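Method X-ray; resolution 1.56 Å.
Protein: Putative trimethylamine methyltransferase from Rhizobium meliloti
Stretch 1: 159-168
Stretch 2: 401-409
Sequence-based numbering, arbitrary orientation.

Stretch 1 (159-168) EDFRNFVKLA
Stretch 2 (401-409) VSSYEKFMI

The centre of this contact is aromatic. F164, from the helix 159-168, lays its ring beside that of Y404, the first residue of the helix 404-409. The ring centroids are 4.6 Å apart and the planes are inclined at 32°, an oblique pairing in which F164 CZ lies over one face of Y404, 3.9 Å from Y404 CD1. Both side chains leave the backbone sideways to the opposing stretch and bring their ends nearer through m rotamers, F164 with chi1 -76° and chi2 -74°, Y404 with chi1 -74° and chi2 84°. These two residues give up the largest areas in the contact, 110 and 113 Å² of a total of 485 Å² summed over both sides.

The backbones that carry them run nearly parallel. The helix axes make an angle of 12° between their N-to-C directions and approach no closer than 11.4 Å, a wide spacing that large side chains fill. Register follows from two pairs, F164 CA to Y404 CA at 7.7 Å and L167 CA to M408 CA at 8.4 Å. Stretch 1 is helical throughout, with phi/psi near -60/-43 and i to i+4 hydrogen bonds such as A168 N to F164 O at 2.9 Å. Stretch 2 enters as a strand, 401-403, with phi between -99° and -127° and psi between 115° and 135°, then turns into its helix at Y404. S403, chi1 165° (t), caps that turn: S403 OG accepts from K406 N at 3.0 Å, while F407 N donates to S403 O at 2.9 Å.

The strand-to-helix junction also borders the F164 ring. F164 CZ is 3.7 Å from S402 CB, and Y404 N and S403 O lie at the ring's edge, near its plane. F407 CD2 is at the edge too, 4.1 Å from F164 CD1.

Toward the C-terminal ends the packing stays apolar. The CA-to-CB bonds of F407 (chi1 -178°, t; chi2 -83°) and L167 (chi1 m, chi2 t) both point toward the opposing stretch, and L167 CB meets F407 CE1 at 3.7 Å. L167 CD1 lies 4.0 Å from Y404 CD2, and L167 CD2 lies 4.2 Å from M408 SE, M408 being a selenomethionine with all three chi angles in m. At the last residue of stretch 1, A168 CB lies 4.3 Å from F407 CZ.

Y404 carries the contact outward to its polar edge. Its side chain is a knob in a hole formed by D160, N163, F164 and L167, so one residue offers a ring to apolar neighbours and a hydroxyl to polar ones. Y404 OH donates to D160 OD1 at a short 2.6 Å and accepts from N163 ND2 at 3.1 Å, with an N-H...O angle of 167°. D160 (chi1 -62°, chi2 -55°) and N163 (chi1 -74°, chi2 -21°) both have chi1 in m. The rule to read here is economical: a carboxylate and an amide three residues apart on one helix give a buried tyrosine hydroxyl both an acceptor and a donor.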

ATOM      1  N   GLU A 159      -4.731 -33.306   2.538  1.00 17.68           N
ATOM      2  CA  GLU A 159      -3.538 -33.044   3.333  1.00 18.68           C
ATOM      3  C   GLU A 159      -3.145 -31.551   3.221  1.00 17.38           C
ATOM      4  O   GLU A 159      -2.852 -30.893   4.237  1.00 16.59           O
ATOM      5  CB  GLU A 159      -2.381 -33.948   2.927  1.00 20.91           C
ATOM      6  CG  GLU A 159      -1.191 -33.730   3.811  1.00 23.68           C
ATOM      7  CD  GLU A 159      -0.089 -34.746   3.585  1.00 27.99           C
ATOM      8  OE1 GLU A 159      -0.304 -35.822   2.943  1.00 33.23           O
ATOM      9  OE2 GLU A 159       1.027 -34.423   4.023  1.00 32.40           O
ATOM     10  N   ASP A 160      -3.178 -30.986   2.001  1.00 16.52           N
ATOM     11  CA  ASP A 160      -2.909 -29.568   1.874  1.00 16.04           C
ATOM     12  C   ASP A 160      -3.947 -28.722   2.594  1.00 15.59           C
ATOM     13  O   ASP A 160      -3.616 -27.717   3.246  1.00 15.51           O
ATOM     14  CB  ASP A 160      -2.914 -29.112   0.401  1.00 16.22           C
ATOM     15  CG  ASP A 160      -1.876 -29.766  -0.420  1.00 16.85           C
ATOM     16  OD1 ASP A 160      -0.682 -29.694  -0.046  1.00 17.62           O
ATOM     17  OD2 ASP A 160      -2.254 -30.349  -1.459  1.00 17.53           O
ATOM     18  N   PHE A 161      -5.215 -29.104   2.453  1.00 15.15           N
ATOM     19  CA  PHE A 161      -6.298 -28.376   3.154  1.00 15.07           C
ATOM     20  C   PHE A 161      -5.986 -28.305   4.651  1.00 15.35           C
ATOM     21  O   PHE A 161      -5.983 -27.254   5.288  1.00 15.09           O
ATOM     22  CB  PHE A 161      -7.619 -29.109   2.915  1.00 15.32           C
ATOM     23  CG  PHE A 161      -8.840 -28.335   3.313  1.00 15.33           C
ATOM     24  CD1 PHE A 161      -9.272 -28.249   4.648  1.00 15.51           C
ATOM     25  CD2 PHE A 161      -9.558 -27.635   2.360  1.00 15.07           C
ATOM     26  CE1 PHE A 161     -10.381 -27.493   4.982  1.00 15.54           C
ATOM     27  CE2 PHE A 161     -10.658 -26.890   2.699  1.00 14.98           C
ATOM     28  CZ  PHE A 161     -11.066 -26.822   4.029  1.00 15.04           C
ATOM     29  N   ARG A 162      -5.662 -29.458   5.210  1.00 16.01           N
ATOM     30  CA  ARG A 162      -5.317 -29.509   6.626  1.00 16.57           C
ATOM     31  C   ARG A 162      -4.097 -28.644   6.948  1.00 16.07           C
ATOM     32  O   ARG A 162      -4.102 -27.925   7.955  1.00 15.81           O
ATOM     33  CB  ARG A 162      -5.096 -30.937   7.077  1.00 18.26           C
ATOM     34  CG  ARG A 162      -6.402 -31.689   7.150  1.00 20.15           C
ATOM     35  CD  ARG A 162      -6.145 -33.150   7.349  1.00 22.26           C
ATOM     36  NE  ARG A 162      -7.376 -33.878   7.530  1.00 24.49           N
ATOM     37  CZ  ARG A 162      -7.414 -35.184   7.801  1.00 25.68           C
ATOM     38  NH1 ARG A 162      -6.285 -35.919   7.915  1.00 27.35           N
ATOM     39  NH2 ARG A 162      -8.599 -35.748   7.986  1.00 26.52           N
ATOM     40  N   ASN A 163      -3.078 -28.693   6.101  1.00 15.81           N
ATOM     41  CA  ASN A 163      -1.907 -27.857   6.330  1.00 15.75           C
ATOM     42  C   ASN A 163      -2.279 -26.359   6.378  1.00 15.28           C
ATOM     43  O   ASN A 163      -1.739 -25.620   7.205  1.00 15.49           O
ATOM     44  CB  ASN A 163      -0.823 -28.103   5.308  1.00 16.38           C
ATOM     45  CG  ASN A 163      -0.103 -29.408   5.515  1.00 17.41           C
ATOM     46  OD1 ASN A 163      -0.129 -29.972   6.614  1.00 18.33           O
ATOM     47  ND2 ASN A 163       0.562 -29.893   4.479  1.00 18.13           N
ATOM     48  N   PHE A 164      -3.126 -25.908   5.473  1.00 14.65           N
ATOM     49  CA  PHE A 164      -3.554 -24.510   5.469  1.00 14.66           C
ATOM     50  C   PHE A 164      -4.374 -24.172   6.694  1.00 14.73           C
ATOM     51  O   PHE A 164      -4.214 -23.085   7.231  1.00 15.18           O
ATOM     52  CB  PHE A 164      -4.259 -24.097   4.187  1.00 14.89           C
ATOM     53  CG  PHE A 164      -3.301 -23.874   3.015  1.00 15.54           C
ATOM     54  CD1 PHE A 164      -2.503 -22.738   2.957  1.00 16.18           C
ATOM     55  CD2 PHE A 164      -3.244 -24.772   1.938  1.00 16.16           C
ATOM     56  CE1 PHE A 164      -1.634 -22.529   1.890  1.00 16.51           C
ATOM     57  CE2 PHE A 164      -2.337 -24.577   0.873  1.00 16.54           C
ATOM     58  CZ  PHE A 164      -1.522 -23.469   0.885  1.00 16.84           C
ATOM     59  N   VAL A 165      -5.236 -25.100   7.135  1.00 14.86           N
ATOM     60  CA  VAL A 165      -5.940 -24.878   8.371  1.00 15.15           C
ATOM     61  C   VAL A 165      -4.963 -24.729   9.541  1.00 15.51           C
ATOM     62  O   VAL A 165      -5.113 -23.840  10.381  1.00 15.22           O
ATOM     63  CB  VAL A 165      -7.005 -25.936   8.638  1.00 15.66           C
ATOM     64  CG1 VAL A 165      -7.638 -25.723   9.997  1.00 16.14           C
ATOM     65  CG2 VAL A 165      -8.093 -25.833   7.575  1.00 15.91           C
ATOM     66  N   LYS A 166      -3.964 -25.606   9.593  1.00 15.65           N
ATOM     67  CA  LYS A 166      -2.940 -25.528  10.621  1.00 16.32           C
ATOM     68  C   LYS A 166      -2.188 -24.193  10.599  1.00 15.99           C
ATOM     69  O   LYS A 166      -1.989 -23.568  11.632  1.00 16.02           O
ATOM     70  CB  LYS A 166      -1.945 -26.693  10.506  1.00 17.03           C
ATOM     71  CG  LYS A 166      -2.554 -28.085  10.745  1.00 17.93           C
ATOM     72  CD  LYS A 166      -1.492 -29.147  10.500  1.00 19.22           C
ATOM     73  CE  LYS A 166      -2.007 -30.524  10.843  1.00 20.53           C
ATOM     74  NZ  LYS A 166      -1.062 -31.620  10.543  1.00 21.06           N
ATOM     75  N   LEU A 167      -1.763 -23.758   9.398  1.00 15.63           N
ATOM     76  CA  LEU A 167      -1.024 -22.507   9.301  1.00 15.74           C
ATOM     77  C   LEU A 167      -1.873 -21.307   9.665  1.00 15.29           C
ATOM     78  O   LEU A 167      -1.379 -20.356  10.300  1.00 15.44           O
ATOM     79  CB  LEU A 167      -0.473 -22.340   7.882  1.00 15.77           C
ATOM     80  CG  LEU A 167       0.606 -23.359   7.450  1.00 16.24           C
ATOM     81  CD1 LEU A 167       0.922 -23.092   5.995  1.00 16.77           C
ATOM     82  CD2 LEU A 167       1.872 -23.280   8.261  1.00 16.59           C
ATOM     83  N   ALA A 168      -3.159 -21.362   9.321  1.00 14.76           N
ATOM     84  CA  ALA A 168      -4.079 -20.307   9.708  1.00 14.59           C
ATOM     85  C   ALA A 168      -4.315 -20.269  11.228  1.00 14.88           C
ATOM     86  O   ALA A 168      -4.427 -19.181  11.810  1.00 15.03           O
ATOM     87  CB  ALA A 168      -5.419 -20.469   9.006  1.00 14.64           C
ATOM     88  N   VAL A 401      -4.295 -20.759  -7.426  1.00 13.19           N
ATOM     89  CA  VAL A 401      -3.317 -21.400  -6.554  1.00 13.07           C
ATOM     90  C   VAL A 401      -3.379 -20.916  -5.116  1.00 12.99           C
ATOM     91  O   VAL A 401      -3.450 -19.710  -4.882  1.00 13.39           O
ATOM     92  CB  VAL A 401      -1.896 -21.150  -7.121  1.00 12.94           C
ATOM     93  CG1 VAL A 401      -0.806 -21.550  -6.150  1.00 12.96           C
ATOM     94  CG2 VAL A 401      -1.741 -21.905  -8.441  1.00 13.28           C
ATOM     95  N   SER A 402      -3.322 -21.868  -4.172  1.00 13.01           N
ATOM     96  CA  SER A 402      -3.023 -21.618  -2.745  1.00 13.34           C
ATOM     97  C   SER A 402      -1.566 -21.944  -2.561  1.00 13.39           C
ATOM     98  O   SER A 402      -1.138 -23.082  -2.821  1.00 13.86           O
ATOM     99  CB  SER A 402      -3.882 -22.470  -1.803  1.00 14.07           C
ATOM    100  OG  SER A 402      -5.234 -22.037  -1.927  1.00 14.08           O
ATOM    101  N   SER A 403      -0.759 -20.931  -2.230  1.00 13.30           N
ATOM    102  CA  SER A 403       0.709 -21.087  -2.101  1.00 13.71           C
ATOM    103  C   SER A 403       1.158 -21.070  -0.659  1.00 13.72           C
ATOM    104  O   SER A 403       0.848 -20.144   0.061  1.00 13.29           O
ATOM    105  CB  SER A 403       1.392 -19.983  -2.870  1.00 13.86           C
ATOM    106  OG  SER A 403       2.762 -19.872  -2.521  1.00 14.49           O
ATOM    107  N   TYR A 404       1.895 -22.094  -0.225  1.00 14.12           N
ATOM    108  CA  TYR A 404       2.386 -22.119   1.131  1.00 14.66           C
ATOM    109  C   TYR A 404       3.328 -20.922   1.360  1.00 14.17           C
ATOM    110  O   TYR A 404       3.236 -20.252   2.392  1.00 14.16           O
ATOM    111  CB  TYR A 404       3.160 -23.413   1.384  1.00 15.78           C
ATOM    112  CG  TYR A 404       2.307 -24.667   1.523  1.00 16.98           C
ATOM    113  CD1 TYR A 404       1.868 -25.373   0.442  1.00 17.71           C
ATOM    114  CD2 TYR A 404       2.053 -25.181   2.747  1.00 18.89           C
ATOM    115  CE1 TYR A 404       1.129 -26.538   0.568  1.00 18.50           C
ATOM    116  CE2 TYR A 404       1.369 -26.385   2.898  1.00 19.68           C
ATOM    117  CZ  TYR A 404       0.871 -27.028   1.790  1.00 19.01           C
ATOM    118  OH  TYR A 404       0.139 -28.210   1.938  1.00 19.25           O
ATOM    119  N   GLU A 405       4.240 -20.687   0.439  1.00 14.14           N
ATOM    120  CA  GLU A 405       5.212 -19.626   0.648  1.00 14.29           C
ATOM    121  C   GLU A 405       4.497 -18.269   0.676  1.00 14.15           C
ATOM    122  O   GLU A 405       4.791 -17.403   1.529  1.00 14.24           O
ATOM    123  CB  GLU A 405       6.322 -19.641  -0.430  1.00 14.95           C
ATOM    124  CG  GLU A 405       7.279 -20.815  -0.217  1.00 16.22           C
ATOM    125  CD  GLU A 405       8.231 -21.031  -1.371  1.00 17.70           C
ATOM    126  OE1 GLU A 405       8.179 -20.280  -2.345  1.00 19.28           O
ATOM    127  OE2 GLU A 405       9.045 -22.007  -1.320  1.00 19.66           O
ATOM    128  N   LYS A 406       3.606 -18.071  -0.290  1.00 13.77           N
ATOM    129  CA  LYS A 406       2.853 -16.835  -0.334  1.00 13.93           C
ATOM    130  C   LYS A 406       2.019 -16.627   0.941  1.00 13.64           C
ATOM    131  O   LYS A 406       1.939 -15.517   1.460  1.00 13.33           O
ATOM    132  CB  LYS A 406       1.976 -16.816  -1.554  1.00 14.96           C
ATOM    133  CG  LYS A 406       1.018 -15.650  -1.699  1.00 15.95           C
ATOM    134  CD  LYS A 406       1.710 -14.410  -2.014  1.00 16.10           C
ATOM    135  CE  LYS A 406       0.877 -13.285  -2.733  1.00 15.83           C
ATOM    136  NZ  LYS A 406      -0.546 -13.192  -2.218  1.00 16.06           N
ATOM    137  N   PHE A 407       1.415 -17.684   1.453  1.00 12.97           N
ATOM    138  CA  PHE A 407       0.666 -17.572   2.684  1.00 13.25           C
ATOM    139  C   PHE A 407       1.533 -17.008   3.807  1.00 13.43           C
ATOM    140  O   PHE A 407       1.116 -16.131   4.550  1.00 13.31           O
ATOM    141  CB  PHE A 407       0.114 -18.954   3.086  1.00 13.66           C
ATOM    142  CG  PHE A 407      -0.720 -18.912   4.319  1.00 13.89           C
ATOM    143  CD1 PHE A 407      -0.128 -18.934   5.603  1.00 14.60           C
ATOM    144  CD2 PHE A 407      -2.104 -18.846   4.216  1.00 14.15           C
ATOM    145  CE1 PHE A 407      -0.919 -18.878   6.743  1.00 15.08           C
ATOM    146  CE2 PHE A 407      -2.890 -18.832   5.387  1.00 14.83           C
ATOM    147  CZ  PHE A 407      -2.296 -18.819   6.620  1.00 14.84           C
HETATM  148  N   MSE A 408       2.758 -17.520   3.930  1.00 13.56           N
HETATM  149  CA  MSE A 408       3.656 -17.062   5.017  1.00 14.29           C
HETATM  150  C   MSE A 408       4.048 -15.614   4.865  1.00 13.87           C
HETATM  151  O   MSE A 408       4.099 -14.858   5.843  1.00 13.61           O
HETATM  152  CB  MSE A 408       4.889 -17.962   5.095  1.00 15.13           C
HETATM  153  CG  MSE A 408       4.572 -19.435   5.374  1.00 16.02           C
HETATM  154 SE   MSE A 408       3.629 -19.687   7.066  1.00 17.76          SE
HETATM  155  CE  MSE A 408       5.029 -18.974   8.221  1.00 18.56           C
ATOM    156  N   ILE A 409       4.314 -15.202   3.635  1.00 13.34           N
ATOM    157  CA  ILE A 409       4.708 -13.800   3.374  1.00 13.25           C
ATOM    158  C   ILE A 409       3.520 -12.873   3.666  1.00 13.00           C
ATOM    159  O   ILE A 409       3.646 -11.838   4.346  1.00 12.89           O
ATOM    160  CB  ILE A 409       5.165 -13.611   1.909  1.00 13.00           C
ATOM    161  CG1 ILE A 409       6.443 -14.418   1.645  1.00 13.13           C
ATOM    162  CG2 ILE A 409       5.326 -12.107   1.552  1.00 13.28           C
ATOM    163  CD1 ILE A 409       6.753 -14.570   0.160  1.00 13.14           C
TER